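Local coordinates for diol-dehydratase (Roseburia inulinivorans, PDB 5I2A), which probably acts as a B12-independent glycyl radical lyase that dehydrates 1,2-propanediol, at residues W450-F455 and G552-G557. Sequence-based numbering, arbitrary orientation.
Sequences WHDAAF and GPQGFG. With EDO (1,2-ethanediol), chain C.
Asp452 and Gln554 meet because the Asp452 CG lies anti to its backbone N (chi1 -165°) and the Gln554 chain bends at chi2 (42°), swinging the amide back toward its own backbone. Gln554 NE2 donates to Asp452 OD1 at 3.0 Å, approaching from above the carboxylate plane, while the two flat groups stand 56° apart. Gln554 NE2 also donates to Gly552 O at 2.9 Å. Gly552 O is gripped twice, for Ala453 N donates to Gly552 O at 2.9 Å from the face opposite Gln554 NE2. With Gln554 OE1 bonded to Asn751, both ends of the amide are held, which fixes its rotation. Backbone evidence for pairing is the nearly straight bond from Gln554 N to Ala454 O (2.9 Å); Phe455 and Gln554 form a parallel bridge. Farther along, the edge of Phe556 points toward the face of Phe455 in an offset edge-to-face pair, centroids 5.2 Å apart. Asp452 OD2 accepts from O2 of 1,2-ethanediol, probably from the crystallisation liquor, at 2.6 Å; Glu440, His166, His283 and Ser284 also bond this diol. A loop aspartate holding ethanediol, backed by a second-shell amide on the adjoining parallel strand, is consistent with the buried active-site pocket of a glycyl radical diol dehydratase.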
ATOM      1  N   TRP A 450      16.156   9.958   7.194  1.00 13.06           N
ATOM      2  CA  TRP A 450      16.807   9.450   5.975  1.00 13.44           C
ATOM      3  C   TRP A 450      18.151  10.148   5.790  1.00 11.76           C
ATOM      4  O   TRP A 450      18.470  10.639   4.711  1.00 12.62           O
ATOM      5  CB  TRP A 450      15.887   9.649   4.750  1.00 11.89           C
ATOM      6  CG  TRP A 450      14.994   8.449   4.495  1.00 11.62           C
ATOM      7  CD1 TRP A 450      14.194   7.819   5.401  1.00 11.53           C
ATOM      8  CD2 TRP A 450      14.823   7.745   3.255  1.00 13.49           C
ATOM      9  NE1 TRP A 450      13.551   6.770   4.816  1.00  9.96           N
ATOM     10  CE2 TRP A 450      13.919   6.696   3.497  1.00  9.98           C
ATOM     11  CE3 TRP A 450      15.348   7.905   1.968  1.00 11.85           C
ATOM     12  CZ2 TRP A 450      13.518   5.803   2.497  1.00 11.49           C
ATOM     13  CZ3 TRP A 450      14.956   7.012   0.968  1.00 10.48           C
ATOM     14  CH2 TRP A 450      14.062   5.968   1.244  1.00 11.06           C
ATOM     15  N   HIS A 451      18.931  10.201   6.872  1.00 11.74           N
ATOM     16  CA  HIS A 451      20.056  11.125   6.936  1.00 10.25           C
ATOM     17  C   HIS A 451      21.247  10.777   6.031  1.00 11.91           C
ATOM     18  O   HIS A 451      22.161  11.582   5.895  1.00 11.97           O
ATOM     19  CB  HIS A 451      20.531  11.266   8.386  1.00 11.54           C
ATOM     20  CG  HIS A 451      19.535  11.949   9.275  1.00 12.56           C
ATOM     21  ND1 HIS A 451      19.311  13.301   9.228  1.00  9.98           N
ATOM     22  CD2 HIS A 451      18.686  11.452  10.207  1.00  8.09           C
ATOM     23  CE1 HIS A 451      18.385  13.623  10.118  1.00 12.04           C
ATOM     24  NE2 HIS A 451      17.995  12.519  10.727  1.00 13.59           N
ATOM     25  N   ASP A 452      21.247   9.603   5.407  1.00 11.86           N
ATOM     26  CA  ASP A 452      22.256   9.342   4.380  1.00 11.11           C
ATOM     27  C   ASP A 452      21.636   8.648   3.160  1.00 12.33           C
ATOM     28  O   ASP A 452      21.935   7.494   2.862  1.00 12.60           O
ATOM     29  CB  ASP A 452      23.402   8.511   4.941  1.00  9.14           C
ATOM     30  CG  ASP A 452      24.630   8.520   4.023  1.00 14.64           C
ATOM     31  OD1 ASP A 452      24.638   9.261   3.014  1.00 12.09           O
ATOM     32  OD2 ASP A 452      25.588   7.791   4.321  1.00 11.64           O
ATOM     33  N   ALA A 453      20.787   9.390   2.455  1.00 10.75           N
ATOM     34  CA  ALA A 453      19.920   8.826   1.422  1.00 14.09           C
ATOM     35  C   ALA A 453      20.627   8.567   0.096  1.00 12.86           C
ATOM     36  O   ALA A 453      20.176   7.730  -0.680  1.00 15.08           O
ATOM     37  CB  ALA A 453      18.711   9.747   1.194  1.00 10.79           C
ATOM     38  N   ALA A 454      21.713   9.295  -0.160  1.00 11.77           N
ATOM     39  CA  ALA A 454      22.464   9.160  -1.412  1.00 13.92           C
ATOM     40  C   ALA A 454      23.768   9.928  -1.365  1.00 14.00           C
ATOM     41  O   ALA A 454      23.960  10.834  -0.543  1.00 13.07           O
ATOM     42  CB  ALA A 454      21.625   9.643  -2.642  1.00 10.17           C
ATOM     43  N   PHE A 455      24.658   9.542  -2.268  1.00 13.50           N
ATOM     44  CA  PHE A 455      25.901  10.247  -2.507  1.00 11.04           C
ATOM     45  C   PHE A 455      25.810  10.903  -3.888  1.00 13.01           C
ATOM     46  O   PHE A 455      25.588  10.211  -4.888  1.00 14.44           O
ATOM     47  CB  PHE A 455      27.086   9.280  -2.460  1.00 14.30           C
ATOM     48  CG  PHE A 455      27.303   8.606  -1.121  1.00 12.10           C
ATOM     49  CD1 PHE A 455      27.016   9.254   0.065  1.00 12.34           C
ATOM     50  CD2 PHE A 455      27.837   7.321  -1.065  1.00 13.43           C
ATOM     51  CE1 PHE A 455      27.246   8.638   1.295  1.00 11.63           C
ATOM     52  CE2 PHE A 455      28.063   6.689   0.161  1.00 11.83           C
ATOM     53  CZ  PHE A 455      27.766   7.350   1.341  1.00 12.41           C
ATOM     54  N   GLY A 552      17.916  13.175   3.298  1.00 11.43           N
ATOM     55  CA  GLY A 552      19.195  13.868   3.371  1.00 10.24           C
ATOM     56  C   GLY A 552      20.264  13.243   2.484  1.00 11.33           C
ATOM     57  O   GLY A 552      20.911  12.271   2.878  1.00 12.01           O
ATOM     58  N   PRO A 553      20.432  13.778   1.265  1.00 13.42           N
ATOM     59  CA  PRO A 553      21.466  13.317   0.330  1.00 11.30           C
ATOM     60  C   PRO A 553      22.698  14.233   0.321  1.00 13.48           C
ATOM     61  O   PRO A 553      22.566  15.451   0.484  1.00 12.56           O
ATOM     62  CB  PRO A 553      20.736  13.350  -1.021  1.00  9.35           C
ATOM     63  CG  PRO A 553      19.837  14.565  -0.892  1.00 10.89           C
ATOM     64  CD  PRO A 553      19.495  14.711   0.611  1.00 11.05           C
ATOM     65  N   GLN A 554      23.875  13.643   0.113  1.00 13.30           N
ATOM     66  CA  GLN A 554      25.152  14.331   0.307  1.00 12.03           C
ATOM     67  C   GLN A 554      25.849  14.797  -0.978  1.00 12.20           C
ATOM     68  O   GLN A 554      25.992  14.025  -1.930  1.00 12.61           O
ATOM     69  CB  GLN A 554      26.108  13.420   1.070  1.00 11.18           C
ATOM     70  CG  GLN A 554      25.891  13.399   2.566  1.00 10.18           C
ATOM     71  CD  GLN A 554      24.417  13.349   2.945  1.00 10.63           C
ATOM     72  OE1 GLN A 554      23.804  14.382   3.191  1.00 11.33           O
ATOM     73  NE2 GLN A 554      23.849  12.152   2.994  1.00  9.90           N
ATOM     74  N   GLY A 555      26.297  16.048  -0.977  1.00 12.33           N
ATOM     75  CA  GLY A 555      27.051  16.613  -2.082  1.00 13.67           C
ATOM     76  C   GLY A 555      28.560  16.461  -1.915  1.00 16.22           C
ATOM     77  O   GLY A 555      29.127  16.811  -0.878  1.00 12.11           O
ATOM     78  N   PHE A 556      29.207  15.928  -2.946  1.00 12.51           N
ATOM     79  CA  PHE A 556      30.641  15.670  -2.923  1.00 10.89           C
ATOM     80  C   PHE A 556      31.411  16.630  -3.809  1.00 11.96           C
ATOM     81  O   PHE A 556      31.014  16.874  -4.939  1.00 14.84           O
ATOM     82  CB  PHE A 556      30.939  14.247  -3.402  1.00 12.17           C
ATOM     83  CG  PHE A 556      30.614  13.160  -2.402  1.00 12.99           C
ATOM     84  CD1 PHE A 556      29.309  12.899  -2.032  1.00 11.57           C
ATOM     85  CD2 PHE A 556      31.630  12.361  -1.878  1.00 14.86           C
ATOM     86  CE1 PHE A 556      29.015  11.879  -1.137  1.00 10.34           C
ATOM     87  CE2 PHE A 556      31.347  11.330  -0.990  1.00 10.39           C
ATOM     88  CZ  PHE A 556      30.038  11.096  -0.615  1.00 11.95           C
ATOM     89  N   GLY A 557      32.531  17.137  -3.317  1.00 16.59           N
ATOM     90  CA  GLY A 557      33.496  17.787  -4.176  1.00 17.69           C
ATOM     91  C   GLY A 557      33.470  19.300  -4.242  1.00 17.19           C
ATOM     92  O   GLY A 557      33.956  19.880  -5.217  1.00 17.54           O
TER
HETATM   93  C1  EDO C 901      26.130   8.431   7.849  1.00 11.44           C
HETATM   94  O1  EDO C 901      24.992   8.455   8.708  1.00 14.88           O
HETATM   95  C2  EDO C 901      26.373   6.972   7.448  1.00 13.72           C
HETATM   96  O2  EDO C 901      25.332   6.469   6.586  1.00 13.40           O